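PDB 5ZBL: cytokinin riboside 5'-monophosphate phosphoribohydrolase from Corynebacterium glutamicum, which is a protein of the SLOG clan with a Rossmann-like fold around a parallel beta sheet, found here as a dimer. Local coordinates for residues R99-M103 / E121-E125; G107-M113 / K137-Y142; L10-V15 / G42-Y47; A69-E75 / L87-V93. All coordinates share one frame. Residues are numbered along the deposited sequence.

Contact 1: R99-M103 / E121-E125. With GOL (glycerol), chain F.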
loop_
_atom_site.group_PDB
_atom_site.type_symbol
_atom_site.label_atom_id
_atom_site.label_comp_id
_atom_site.label_asym_id
_atom_site.label_seq_id
_atom_site.Cartn_x
_atom_site.Cartn_y
_atom_site.Cartn_z
ATOM N N ARG A 99 -13.067 -2.532 7.047
ATOM C CA ARG A 99 -13.076 -1.091 6.832
ATOM C C ARG A 99 -12.793 -0.706 5.346
ATOM O O ARG A 99 -13.553 0.051 4.730
ATOM C CB ARG A 99 -12.105 -0.440 7.758
ATOM C CG ARG A 99 -12.220 1.046 7.799
ATOM C CD ARG A 99 -10.889 1.555 8.156
ATOM N NE ARG A 99 -10.877 2.918 8.588
ATOM C CZ ARG A 99 -9.746 3.572 8.812
ATOM N NH1 ARG A 99 -8.562 2.967 8.600
ATOM N NH2 ARG A 99 -9.803 4.838 9.245
ATOM N N LYS A 100 -11.752 -1.296 4.763
ATOM C CA LYS A 100 -11.321 -0.962 3.405
ATOM C C LYS A 100 -12.289 -1.477 2.364
ATOM O O LYS A 100 -12.589 -0.773 1.392
ATOM C CB LYS A 100 -9.988 -1.578 3.077
ATOM C CG LYS A 100 -8.854 -1.199 3.967
ATOM C CD LYS A 100 -7.601 -1.805 3.361
ATOM C CE LYS A 100 -6.523 -2.112 4.354
ATOM N NZ LYS A 100 -5.394 -2.715 3.585
ATOM N N ARG A 101 -12.790 -2.684 2.556
ATOM C CA ARG A 101 -13.865 -3.143 1.683
ATOM C C ARG A 101 -15.078 -2.163 1.673
ATOM O O ARG A 101 -15.599 -1.829 0.605
ATOM C CB ARG A 101 -14.279 -4.543 2.066
ATOM C CG ARG A 101 -15.220 -5.218 1.082
ATOM C CD ARG A 101 -15.957 -6.377 1.752
ATOM N NE ARG A 101 -15.133 -7.581 1.868
ATOM C CZ ARG A 101 -14.890 -8.440 0.882
ATOM N NH1 ARG A 101 -15.390 -8.251 -0.332
ATOM N NH2 ARG A 101 -14.124 -9.504 1.114
ATOM N N ARG A 102 -15.495 -1.680 2.846
ATOM C CA ARG A 102 -16.652 -0.810 2.939
ATOM C C ARG A 102 -16.464 0.575 2.311
ATOM O O ARG A 102 -17.389 1.104 1.640
ATOM C CB ARG A 102 -17.150 -0.649 4.381
ATOM C CG ARG A 102 -18.287 -1.574 4.741
ATOM C CD ARG A 102 -19.543 -1.355 3.886
ATOM N NE ARG A 102 -20.502 -0.467 4.508
ATOM C CZ ARG A 102 -21.723 -0.239 4.033
ATOM N NH1 ARG A 102 -22.531 0.583 4.691
ATOM N NH2 ARG A 102 -22.150 -0.817 2.907
ATOM N N MET A 103 -15.289 1.146 2.547
ATOM C CA MET A 103 -14.872 2.381 1.888
ATOM C C MET A 103 -14.920 2.240 0.363
ATOM O O MET A 103 -15.429 3.120 -0.327
ATOM C CB MET A 103 -13.489 2.791 2.370
ATOM C CG MET A 103 -13.503 3.204 3.825
ATOM S SD MET A 103 -12.104 4.216 4.301
ATOM C CE MET A 103 -10.828 2.977 4.309
ATOM N N GLU A 121 -0.692 2.976 1.175
ATOM C CA GLU A 121 -1.241 1.626 1.240
ATOM C C GLU A 121 -2.670 1.528 0.655
ATOM O O GLU A 121 -2.985 0.595 -0.106
ATOM C CB GLU A 121 -1.251 1.141 2.662
ATOM C CG GLU A 121 -1.497 -0.327 2.847
ATOM C CD GLU A 121 -2.961 -0.704 2.796
ATOM O OE1 GLU A 121 -3.791 0.084 3.308
ATOM O OE2 GLU A 121 -3.297 -1.798 2.235
ATOM N N GLU A 122 -3.548 2.448 1.037
ATOM C CA GLU A 122 -4.922 2.391 0.527
ATOM C C GLU A 122 -4.904 2.532 -0.997
ATOM O O GLU A 122 -5.664 1.871 -1.668
ATOM C CB GLU A 122 -5.844 3.431 1.186
ATOM C CG GLU A 122 -6.473 2.963 2.503
ATOM C CD GLU A 122 -6.662 4.073 3.555
ATOM O OE1 GLU A 122 -5.868 5.056 3.568
ATOM O OE2 GLU A 122 -7.586 3.954 4.416
ATOM N N LEU A 123 -4.013 3.364 -1.523
ATOM C CA LEU A 123 -3.998 3.659 -2.922
ATOM C C LEU A 123 -3.551 2.425 -3.729
ATOM O O LEU A 123 -4.131 2.079 -4.753
ATOM C CB LEU A 123 -3.088 4.863 -3.191
ATOM C CG LEU A 123 -2.877 5.189 -4.672
ATOM C CD1 LEU A 123 -4.163 5.651 -5.247
ATOM C CD2 LEU A 123 -1.781 6.212 -4.862
ATOM N N PHE A 124 -2.516 1.773 -3.246
ATOM C CA PHE A 124 -1.996 0.579 -3.883
ATOM C C PHE A 124 -2.921 -0.623 -3.742
ATOM O O PHE A 124 -2.951 -1.515 -4.611
ATOM C CB PHE A 124 -0.577 0.297 -3.374
ATOM C CG PHE A 124 0.462 1.110 -4.073
ATOM C CD1 PHE A 124 0.744 0.858 -5.406
ATOM C CD2 PHE A 124 1.144 2.117 -3.435
ATOM C CE1 PHE A 124 1.693 1.591 -6.087
ATOM C CE2 PHE A 124 2.086 2.868 -4.112
ATOM C CZ PHE A 124 2.350 2.606 -5.441
ATOM N N GLU A 125 -3.661 -0.640 -2.643
ATOM C CA GLU A 125 -4.750 -1.572 -2.432
ATOM C C GLU A 125 -5.825 -1.450 -3.531
ATOM O O GLU A 125 -6.147 -2.472 -4.200
ATOM C CB GLU A 125 -5.309 -1.389 -1.029
ATOM C CG GLU A 125 -6.478 -2.257 -0.596
ATOM C CD GLU A 125 -6.095 -3.662 -0.300
ATOM O OE1 GLU A 125 -6.131 -4.082 0.881
ATOM O OE2 GLU A 125 -5.775 -4.346 -1.270
HETATM C C1 GOL F . -6.106 -6.180 5.930
HETATM O O1 GOL F . -5.387 -5.071 6.476
HETATM C C2 GOL F . -6.462 -5.982 4.455
HETATM O O2 GOL F . -5.385 -5.356 3.778
HETATM C C3 GOL F . -6.688 -7.284 3.713
HETATM O O3 GOL F . -7.210 -7.021 2.406
#
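Two helices that flank the same face of the central sheet, 96-106 and 117-130, are joined here by charge rather than by a greasy seam. The segment axes come no closer than 11.8 Å and cross at -64°, and only 210 Å² is buried, so long side chains must span the gap. K100 CB points toward the other helix, and the extended chain beyond chi1 (m) carries NZ between two acidic residues one helical turn apart: K100 NZ lies 2.7 Å from E121 OE2 and 3.1 Å from E125 OE1, both salt bridges. M103 fills the space deeper in, with M103 CE 3.4 Å from E122 OE2. R99 NH1 is 4.4 Å from that same E122 OE2, close enough for charge attraction but not for a bond; the R99 guanidinium is instead hydrogen-bonded to the backbone of G48 and V72. A glycerol accepts from K100, with K100 NZ 2.6 Å from GOL O2. K100 also forms a salt bridge with E125 of the second subunit, and K100 and E125 of that subunit hydrogen-bond to the same glycerol. This is an interhelical salt-bridge network on one face of a Rossmann-like sheet, continued across the dimer interface.

Contact 2: G107-M113 / K137-Y142; sequences GDGFIAM and KPVALY
K137 NZ donates to G107 O at 2.7 Å, reached by a side chain that is m at chi1 and trans thereafter; the same ammonium also bonds to A104 O, so it holds the last turn of helix 96-106 and the residue after it. Four backbone bonds follow between parallel strands: F110 N to P138 O (3.0 Å), A140 N to F110 O (2.9 Å), A112 N to A140 O (2.9 Å) and Y142 N to A112 O (3.0 Å). F110 pairs with V139, I111 with A140 and A112 with L141, CA atoms 4.8 to 5.1 Å apart, in extended conformation, with the strand axes 4.7 Å apart at -25°. Side chains alternate. F110 (chi1 m), A112, V139 and L141 share one face, with F110 CD2 4.1 Å from V139 CG2 and A112 CB 4.1 Å from L141 CD2; I111 and A140 occupy the other, where I111 CG2 meets Y142 CB at 4.0 Å. M113 SD approaches the edge of the Y142 ring, 3.9 Å from Y142 CD2, a Met-aromatic contact. This is the strand pair of a beta-alpha-beta crossover: the connecting helix 117-130 covers the F110 and V139 face, helix 178-186 packs on I111 and A140, and strand 12-16 flanks 110-112.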
loop_
_atom_site.group_PDB
_atom_site.type_symbol
_atom_site.label_atom_id
_atom_site.label_comp_id
_atom_site.label_asym_id
_atom_site.label_seq_id
_atom_site.Cartn_x
_atom_site.Cartn_y
_atom_site.Cartn_z
ATOM N N GLY A 107 -18.027 4.190 -2.152
ATOM C CA GLY A 107 -17.592 5.255 -3.053
ATOM C C GLY A 107 -17.745 4.873 -4.501
ATOM O O GLY A 107 -17.711 3.694 -4.856
ATOM N N ASP A 108 -17.925 5.887 -5.337
ATOM C CA ASP A 108 -18.054 5.682 -6.776
ATOM C C ASP A 108 -16.743 5.919 -7.440
ATOM O O ASP A 108 -16.602 5.673 -8.628
ATOM C CB ASP A 108 -19.155 6.570 -7.347
ATOM C CG ASP A 108 -20.565 6.182 -6.802
ATOM O OD1 ASP A 108 -21.041 5.030 -7.078
ATOM O OD2 ASP A 108 -21.159 7.019 -6.068
ATOM N N GLY A 109 -15.763 6.371 -6.651
ATOM C CA GLY A 109 -14.437 6.731 -7.134
ATOM C C GLY A 109 -13.536 7.037 -5.940
ATOM O O GLY A 109 -14.034 7.176 -4.818
ATOM N N PHE A 110 -12.234 7.148 -6.215
ATOM C CA PHE A 110 -11.182 7.247 -5.210
ATOM C C PHE A 110 -10.304 8.455 -5.500
ATOM O O PHE A 110 -9.927 8.677 -6.659
ATOM C CB PHE A 110 -10.328 5.997 -5.248
ATOM C CG PHE A 110 -11.076 4.738 -4.918
ATOM C CD1 PHE A 110 -11.430 4.450 -3.607
ATOM C CD2 PHE A 110 -11.414 3.837 -5.909
ATOM C CE1 PHE A 110 -12.140 3.301 -3.301
ATOM C CE2 PHE A 110 -12.119 2.663 -5.614
ATOM C CZ PHE A 110 -12.496 2.417 -4.320
ATOM N N ILE A 111 -9.998 9.230 -4.455
ATOM C CA ILE A 111 -9.028 10.308 -4.512
ATOM C C ILE A 111 -7.990 10.072 -3.403
ATOM O O ILE A 111 -8.325 9.805 -2.249
ATOM C CB ILE A 111 -9.685 11.652 -4.271
ATOM C CG1 ILE A 111 -10.735 11.942 -5.357
ATOM C CG2 ILE A 111 -8.687 12.809 -4.330
ATOM C CD1 ILE A 111 -11.584 13.169 -5.014
ATOM N N ALA A 112 -6.716 10.172 -3.776
ATOM C CA ALA A 112 -5.652 10.108 -2.818
ATOM C C ALA A 112 -5.048 11.520 -2.770
ATOM O O ALA A 112 -4.598 12.057 -3.807
ATOM C CB ALA A 112 -4.629 9.037 -3.188
ATOM N N MET A 113 -5.135 12.112 -1.579
ATOM C CA MET A 113 -4.555 13.396 -1.285
ATOM C C MET A 113 -3.228 13.125 -0.584
ATOM O O MET A 113 -2.947 12.006 -0.186
ATOM C CB MET A 113 -5.479 14.187 -0.361
ATOM C CG MET A 113 -6.921 14.362 -0.853
ATOM S SD MET A 113 -7.774 15.804 -0.134
ATOM C CE MET A 113 -7.391 15.651 1.600
ATOM N N LYS A 137 -13.449 1.725 -11.131
ATOM C CA LYS A 137 -13.833 3.030 -10.673
ATOM C C LYS A 137 -12.625 3.931 -10.856
ATOM O O LYS A 137 -11.515 3.493 -10.669
ATOM C CB LYS A 137 -14.229 2.975 -9.194
ATOM C CG LYS A 137 -15.491 2.163 -8.898
ATOM C CD LYS A 137 -15.711 1.990 -7.391
ATOM C CE LYS A 137 -17.076 1.366 -7.083
ATOM N NZ LYS A 137 -17.243 1.128 -5.623
ATOM N N PRO A 138 -12.832 5.200 -11.206
ATOM C CA PRO A 138 -11.677 6.098 -11.401
ATOM C C PRO A 138 -10.871 6.297 -10.123
ATOM O O PRO A 138 -11.449 6.381 -9.044
ATOM C CB PRO A 138 -12.310 7.418 -11.817
ATOM C CG PRO A 138 -13.729 7.335 -11.364
ATOM C CD PRO A 138 -14.130 5.890 -11.362
ATOM N N VAL A 139 -9.552 6.301 -10.269
ATOM C CA VAL A 139 -8.615 6.604 -9.161
ATOM C C VAL A 139 -7.881 7.875 -9.554
ATOM O O VAL A 139 -7.371 7.981 -10.674
ATOM C CB VAL A 139 -7.637 5.478 -8.935
ATOM C CG1 VAL A 139 -6.692 5.785 -7.769
ATOM C CG2 VAL A 139 -8.413 4.200 -8.692
ATOM N N ALA A 140 -7.896 8.861 -8.660
ATOM C CA ALA A 140 -7.306 10.158 -8.952
ATOM C C ALA A 140 -6.288 10.542 -7.890
ATOM O O ALA A 140 -6.525 10.359 -6.698
ATOM C CB ALA A 140 -8.380 11.211 -9.037
ATOM N N LEU A 141 -5.162 11.082 -8.339
ATOM C CA LEU A 141 -4.138 11.607 -7.452
ATOM C C LEU A 141 -4.249 13.129 -7.441
ATOM O O LEU A 141 -4.069 13.778 -8.456
ATOM C CB LEU A 141 -2.760 11.165 -7.923
ATOM C CG LEU A 141 -2.529 9.683 -8.164
ATOM C CD1 LEU A 141 -1.069 9.487 -8.557
ATOM C CD2 LEU A 141 -2.889 8.878 -6.929
ATOM N N TYR A 142 -4.592 13.677 -6.285
ATOM C CA TYR A 142 -4.726 15.112 -6.116
ATOM C C TYR A 142 -3.313 15.638 -5.858
ATOM O O TYR A 142 -2.785 15.548 -4.725
ATOM C CB TYR A 142 -5.712 15.416 -4.970
ATOM C CG TYR A 142 -6.109 16.871 -4.719
ATOM C CD1 TYR A 142 -6.241 17.788 -5.757
ATOM C CD2 TYR A 142 -6.385 17.308 -3.423
ATOM C CE1 TYR A 142 -6.636 19.076 -5.509
ATOM C CE2 TYR A 142 -6.791 18.597 -3.164
ATOM C CZ TYR A 142 -6.904 19.494 -4.213
ATOM O OH TYR A 142 -7.302 20.828 -3.986
#

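Contact 3: L10-V15 / G42-Y47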
loop_
_atom_site.group_PDB
_atom_site.type_symbol
_atom_site.label_atom_id
_atom_site.label_comp_id
_atom_site.label_asym_id
_atom_site.label_seq_id
_atom_site.Cartn_x
_atom_site.Cartn_y
_atom_site.Cartn_z
ATOM N N LEU A 10 -20.970 9.390 -10.418
ATOM C CA LEU A 10 -20.103 9.831 -9.364
ATOM C C LEU A 10 -20.895 10.624 -8.321
ATOM O O LEU A 10 -20.946 11.848 -8.374
ATOM C CB LEU A 10 -18.974 10.679 -9.969
ATOM C CG LEU A 10 -17.828 10.936 -8.992
ATOM C CD1 LEU A 10 -16.994 9.679 -8.834
ATOM C CD2 LEU A 10 -16.972 12.084 -9.447
ATOM N N GLN A 11 -21.472 9.922 -7.357
ATOM C CA GLN A 11 -22.223 10.538 -6.248
ATOM C C GLN A 11 -21.407 10.615 -4.961
ATOM O O GLN A 11 -21.587 11.540 -4.153
ATOM C CB GLN A 11 -23.545 9.781 -6.043
ATOM C CG GLN A 11 -24.265 9.596 -7.387
ATOM C CD GLN A 11 -25.746 9.354 -7.262
ATOM O OE1 GLN A 11 -26.180 8.547 -6.460
ATOM N NE2 GLN A 11 -26.530 10.041 -8.081
ATOM N N ARG A 12 -20.487 9.671 -4.780
ATOM C CA ARG A 12 -19.586 9.712 -3.643
ATOM C C ARG A 12 -18.181 9.506 -4.087
ATOM O O ARG A 12 -17.911 8.715 -4.998
ATOM C CB ARG A 12 -19.964 8.646 -2.643
ATOM C CG ARG A 12 -21.179 9.018 -1.799
ATOM C CD ARG A 12 -22.055 7.816 -1.546
ATOM N NE ARG A 12 -22.563 7.319 -2.837
ATOM C CZ ARG A 12 -22.909 6.062 -3.114
ATOM N NH1 ARG A 12 -22.806 5.101 -2.190
ATOM N NH2 ARG A 12 -23.357 5.766 -4.341
ATOM N N VAL A 13 -17.273 10.207 -3.425
ATOM C CA VAL A 13 -15.859 9.895 -3.550
ATOM C C VAL A 13 -15.275 9.452 -2.239
ATOM O O VAL A 13 -15.489 10.096 -1.174
ATOM C CB VAL A 13 -14.999 11.057 -4.081
ATOM C CG1 VAL A 13 -15.349 11.337 -5.540
ATOM C CG2 VAL A 13 -15.073 12.284 -3.153
ATOM N N THR A 14 -14.479 8.384 -2.329
ATOM C CA THR A 14 -13.772 7.847 -1.176
ATOM C C THR A 14 -12.445 8.541 -1.172
ATOM O O THR A 14 -11.749 8.532 -2.174
ATOM C CB THR A 14 -13.612 6.322 -1.273
ATOM O OG1 THR A 14 -14.900 5.728 -1.196
ATOM C CG2 THR A 14 -12.788 5.754 -0.130
ATOM N N VAL A 15 -12.112 9.171 -0.070
ATOM C CA VAL A 15 -10.894 9.958 -0.012
ATOM C C VAL A 15 -9.856 9.380 0.928
ATOM O O VAL A 15 -10.161 9.082 2.072
ATOM C CB VAL A 15 -11.174 11.416 0.331
ATOM C CG1 VAL A 15 -9.869 12.207 0.389
ATOM C CG2 VAL A 15 -12.060 12.009 -0.759
ATOM N N GLY A 42 -22.755 18.340 -6.103
ATOM C CA GLY A 42 -23.553 17.283 -5.532
ATOM C C GLY A 42 -22.817 16.009 -5.095
ATOM O O GLY A 42 -23.455 14.966 -4.919
ATOM N N ILE A 43 -21.499 16.085 -4.867
ATOM C CA ILE A 43 -20.730 14.908 -4.507
ATOM C C ILE A 43 -20.428 14.867 -2.991
ATOM O O ILE A 43 -19.987 15.876 -2.425
ATOM C CB ILE A 43 -19.441 14.856 -5.324
ATOM C CG1 ILE A 43 -19.768 14.718 -6.836
ATOM C CG2 ILE A 43 -18.533 13.750 -4.800
ATOM C CD1 ILE A 43 -18.566 14.952 -7.738
ATOM N N ASP A 44 -20.637 13.697 -2.360
ATOM C CA ASP A 44 -20.330 13.494 -0.945
ATOM C C ASP A 44 -19.071 12.669 -0.631
ATOM O O ASP A 44 -18.506 12.010 -1.490
ATOM C CB ASP A 44 -21.550 12.886 -0.263
ATOM C CG ASP A 44 -22.742 13.859 -0.236
ATOM O OD1 ASP A 44 -22.539 15.092 0.050
ATOM O OD2 ASP A 44 -23.854 13.376 -0.521
ATOM N N LEU A 45 -18.668 12.736 0.629
ATOM C CA LEU A 45 -17.406 12.176 1.148
ATOM C C LEU A 45 -17.572 10.800 1.798
ATOM O O LEU A 45 -18.408 10.598 2.680
ATOM C CB LEU A 45 -16.791 13.138 2.188
ATOM C CG LEU A 45 -15.517 12.688 2.920
ATOM C CD1 LEU A 45 -14.433 12.335 1.916
ATOM C CD2 LEU A 45 -14.993 13.746 3.857
ATOM N N VAL A 46 -16.756 9.860 1.384
ATOM C CA VAL A 46 -16.566 8.643 2.144
ATOM C C VAL A 46 -15.102 8.670 2.512
ATOM O O VAL A 46 -14.243 8.868 1.626
ATOM C CB VAL A 46 -16.827 7.399 1.330
ATOM C CG1 VAL A 46 -16.642 6.177 2.205
ATOM C CG2 VAL A 46 -18.247 7.434 0.741
ATOM N N TYR A 47 -14.809 8.480 3.791
ATOM C CA TYR A 47 -13.404 8.485 4.258
ATOM C C TYR A 47 -13.270 7.637 5.516
ATOM O O TYR A 47 -14.241 7.041 5.983
ATOM C CB TYR A 47 -12.884 9.918 4.443
ATOM C CG TYR A 47 -13.183 10.519 5.802
ATOM C CD1 TYR A 47 -14.465 10.495 6.337
ATOM C CD2 TYR A 47 -12.193 11.133 6.544
ATOM C CE1 TYR A 47 -14.733 11.013 7.579
ATOM C CE2 TYR A 47 -12.462 11.667 7.790
ATOM C CZ TYR A 47 -13.723 11.580 8.315
ATOM O OH TYR A 47 -14.002 12.126 9.546
HETATM O O HOH W 1 -24.339 12.106 -3.106
#
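Neighbouring parallel strands fit together here as small bumps set into shallow hollows along a backbone seam. The strand axes run 4.6 Å apart at -33°, stitched by D44 N to Q11 O (3.0 Å), V13 N to D44 O (2.9 Å), V46 N to V13 O (2.9 Å) and V15 N to V46 O (2.7 Å). Spacing is uneven: the CA atoms of T14 and V46 draw in to 4.4 Å. On one face, I43 is the main knob. Its CD1 lies 3.7 Å from L10 CD2 and its CG2 4.1 Å from V13 CG1, so the isoleucine occupies a hollow between those two. Farther along, L45 CD1 nestles against V15 CG2 at 3.6 Å. The opposite face carries R12, T14, D44 and V46: V46 CG2 reaches R12 CB at 4.0 Å, while V46 CB meets T14 OG1 at 3.6 Å, a hydroxyl hydrogen-bonded to M103 O of helix 96-106. At the strand entrance a water lies 3.0 Å from Q11 O and 2.9 Å from D44 OD2, filling a notch beside G42, whose positive phi closes helix 25-40 in a Schellman motif; D44 OD1 accepts from E68 N. The pair belongs to a beta-alpha-beta unit mid-sheet, with strand 110-112 next to 12-16, strand 69-74 next to 44-47, helix 178-186 over L10 and V13, and helix 53-64 against L45 and Y47.

Contact 4: A69-E75 / L87-V93; sequences AFGVITE and LTELEIV
Backbone pairing dominates: extended parallel strands 69-74 and 89-93 (I73 phi/psi -135/166) run 4.6 Å apart at -21°, with F70 opposite E89, G71 opposite L90, V72 opposite E91, I73 opposite I92 and T74 opposite V93. Hydrogen bonds join G71 N to E89 O (3.0 Å), E91 N to G71 O (2.8 Å), I73 N to E91 O (2.9 Å) and V93 N to I73 O (2.9 Å); E75 N to V93 O (3.3 Å) is weak. T88 OG1 accepts from A69 N at 2.9 Å. Among apolar contacts, I73 (chi1 t) places CG2 3.4 Å from L90 CD1 and 4.0 Å from I92 CG1. G71 leaves room for leucines: a CB there would clash with L87 CD1. On the other face, the F70 ring (chi1 m) lies with T88 CB over it and E89 CB at its edge. For charge, E91 pairs with R102 of helix 96-106. T74 (chi1 p) N-caps helix 75-79, as strand meets helix in a beta-alpha-beta unit at the edge of a Rossmann-like sheet.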
loop_
_atom_site.group_PDB
_atom_site.type_symbol
_atom_site.label_atom_id
_atom_site.label_comp_id
_atom_site.label_asym_id
_atom_site.label_seq_id
_atom_site.Cartn_x
_atom_site.Cartn_y
_atom_site.Cartn_z
ATOM N N ALA A 69 -20.779 13.690 5.044
ATOM C CA ALA A 69 -19.520 13.002 5.158
ATOM C C ALA A 69 -19.760 11.660 5.854
ATOM O O ALA A 69 -20.244 11.623 6.994
ATOM C CB ALA A 69 -18.522 13.855 5.931
ATOM N N PHE A 70 -19.434 10.566 5.158
ATOM C CA PHE A 70 -19.501 9.215 5.749
ATOM C C PHE A 70 -18.146 8.653 6.130
ATOM O O PHE A 70 -17.234 8.553 5.316
ATOM C CB PHE A 70 -20.206 8.274 4.786
ATOM C CG PHE A 70 -21.578 8.744 4.443
ATOM C CD1 PHE A 70 -22.662 8.430 5.273
ATOM C CD2 PHE A 70 -21.797 9.539 3.334
ATOM C CE1 PHE A 70 -23.947 8.870 4.974
ATOM C CE2 PHE A 70 -23.087 9.980 3.030
ATOM C CZ PHE A 70 -24.154 9.644 3.858
ATOM N N GLY A 71 -18.027 8.274 7.386
ATOM C CA GLY A 71 -16.791 7.690 7.919
ATOM C C GLY A 71 -16.947 6.190 8.129
ATOM O O GLY A 71 -18.036 5.721 8.449
ATOM N N VAL A 72 -15.840 5.466 7.958
ATOM C CA VAL A 72 -15.723 4.024 8.191
ATOM C C VAL A 72 -14.431 3.809 9.021
ATOM O O VAL A 72 -13.326 4.084 8.567
ATOM C CB VAL A 72 -15.705 3.212 6.871
ATOM C CG1 VAL A 72 -15.805 1.711 7.132
ATOM C CG2 VAL A 72 -16.861 3.626 5.991
ATOM N N ILE A 73 -14.621 3.317 10.246
ATOM C CA ILE A 73 -13.588 3.158 11.237
ATOM C C ILE A 73 -13.745 1.791 11.881
ATOM O O ILE A 73 -14.755 1.138 11.693
ATOM C CB ILE A 73 -13.718 4.308 12.254
ATOM C CG1 ILE A 73 -12.437 4.475 13.064
ATOM C CG2 ILE A 73 -14.929 4.119 13.166
ATOM C CD1 ILE A 73 -12.349 5.831 13.737
ATOM N N THR A 74 -12.730 1.329 12.612
ATOM C CA THR A 74 -12.777 0.023 13.328
ATOM C C THR A 74 -12.960 0.242 14.800
ATOM O O THR A 74 -12.674 1.337 15.287
ATOM C CB THR A 74 -11.464 -0.732 13.194
ATOM O OG1 THR A 74 -10.417 0.045 13.808
ATOM C CG2 THR A 74 -11.110 -0.976 11.723
ATOM N N GLU A 75 -13.403 -0.800 15.517
ATOM C CA GLU A 75 -13.446 -0.759 16.993
ATOM C C GLU A 75 -12.105 -0.367 17.594
ATOM O O GLU A 75 -12.076 0.478 18.485
ATOM C CB GLU A 75 -13.919 -2.093 17.621
ATOM C CG GLU A 75 -15.317 -2.040 18.207
ATOM C CD GLU A 75 -15.433 -1.130 19.405
ATOM O OE1 GLU A 75 -15.052 -1.534 20.520
ATOM O OE2 GLU A 75 -15.925 -0.006 19.231
ATOM N N LEU A 87 -20.033 13.638 11.992
ATOM C CA LEU A 87 -20.323 13.135 10.648
ATOM C C LEU A 87 -21.786 12.794 10.451
ATOM O O LEU A 87 -22.492 12.445 11.400
ATOM C CB LEU A 87 -19.512 11.881 10.334
ATOM C CG LEU A 87 -18.015 11.974 10.580
ATOM C CD1 LEU A 87 -17.396 10.589 10.436
ATOM C CD2 LEU A 87 -17.396 13.030 9.673
ATOM N N THR A 88 -22.222 12.852 9.196
ATOM C CA THR A 88 -23.540 12.356 8.811
ATOM C C THR A 88 -23.734 10.921 9.323
ATOM O O THR A 88 -24.803 10.551 9.811
ATOM C CB THR A 88 -23.689 12.358 7.270
ATOM O OG1 THR A 88 -23.146 13.581 6.722
ATOM C CG2 THR A 88 -25.145 12.114 6.828
ATOM N N GLU A 89 -22.685 10.113 9.187
ATOM C CA GLU A 89 -22.662 8.775 9.760
ATOM C C GLU A 89 -21.213 8.323 10.009
ATOM O O GLU A 89 -20.324 8.612 9.220
ATOM C CB GLU A 89 -23.310 7.817 8.776
ATOM C CG GLU A 89 -23.912 6.561 9.362
ATOM C CD GLU A 89 -24.728 5.819 8.297
ATOM O OE1 GLU A 89 -25.788 6.350 7.859
ATOM O OE2 GLU A 89 -24.287 4.729 7.862
ATOM N N LEU A 90 -21.013 7.573 11.083
ATOM C CA LEU A 90 -19.777 6.919 11.360
ATOM C C LEU A 90 -20.076 5.429 11.480
ATOM O O LEU A 90 -20.733 5.017 12.402
ATOM C CB LEU A 90 -19.123 7.499 12.628
ATOM C CG LEU A 90 -17.816 6.826 13.130
ATOM C CD1 LEU A 90 -16.819 6.689 11.986
ATOM C CD2 LEU A 90 -17.200 7.586 14.305
ATOM N N GLU A 91 -19.599 4.638 10.520
ATOM C CA GLU A 91 -19.732 3.176 10.566
ATOM C C GLU A 91 -18.514 2.551 11.278
ATOM O O GLU A 91 -17.385 2.733 10.813
ATOM C CB GLU A 91 -19.843 2.598 9.162
ATOM C CG GLU A 91 -20.916 3.284 8.354
ATOM C CD GLU A 91 -21.337 2.522 7.103
ATOM O OE1 GLU A 91 -20.883 1.383 6.885
ATOM O OE2 GLU A 91 -22.150 3.074 6.322
ATOM N N ILE A 92 -18.774 1.839 12.377
ATOM C CA ILE A 92 -17.793 1.012 13.106
ATOM C C ILE A 92 -17.876 -0.445 12.673
ATOM O O ILE A 92 -18.936 -1.096 12.815
ATOM C CB ILE A 92 -17.997 1.100 14.625
ATOM C CG1 ILE A 92 -18.046 2.576 15.046
ATOM C CG2 ILE A 92 -16.843 0.441 15.389
ATOM C CD1 ILE A 92 -18.395 2.738 16.506
ATOM N N VAL A 93 -16.769 -0.966 12.146
ATOM C CA VAL A 93 -16.736 -2.366 11.628
ATOM C C VAL A 93 -15.688 -3.151 12.402
ATOM O O VAL A 93 -14.900 -2.535 13.117
ATOM C CB VAL A 93 -16.566 -2.437 10.092
ATOM C CG1 VAL A 93 -17.735 -1.715 9.441
ATOM C CG2 VAL A 93 -15.250 -1.819 9.623
#

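Contacts 2, 3 and 4 are pairings within one parallel sheet, and contact 1 rests against it. Contacts 2 and 3 (centres 9 Å apart) meet edge to edge, with G109 O 2.8 Å from T14 N; contacts 3 and 4 likewise, L45 O lying 2.7 Å from F70 N. Contacts 2 and 4, 19 Å between centres, do not touch. Contact 1 reaches all three: L123 CD2 packs 3.6 Å from L141 CD2, M103 O lies 2.8 Å from T14 OG1, and R102 NH1 bridges to E91 OE1 at 2.9 Å. A phosphate about 6 Å from the E122 side chain and a sulfate about 4 Å from that of T74, both probably crystallisation additives, may mark pockets.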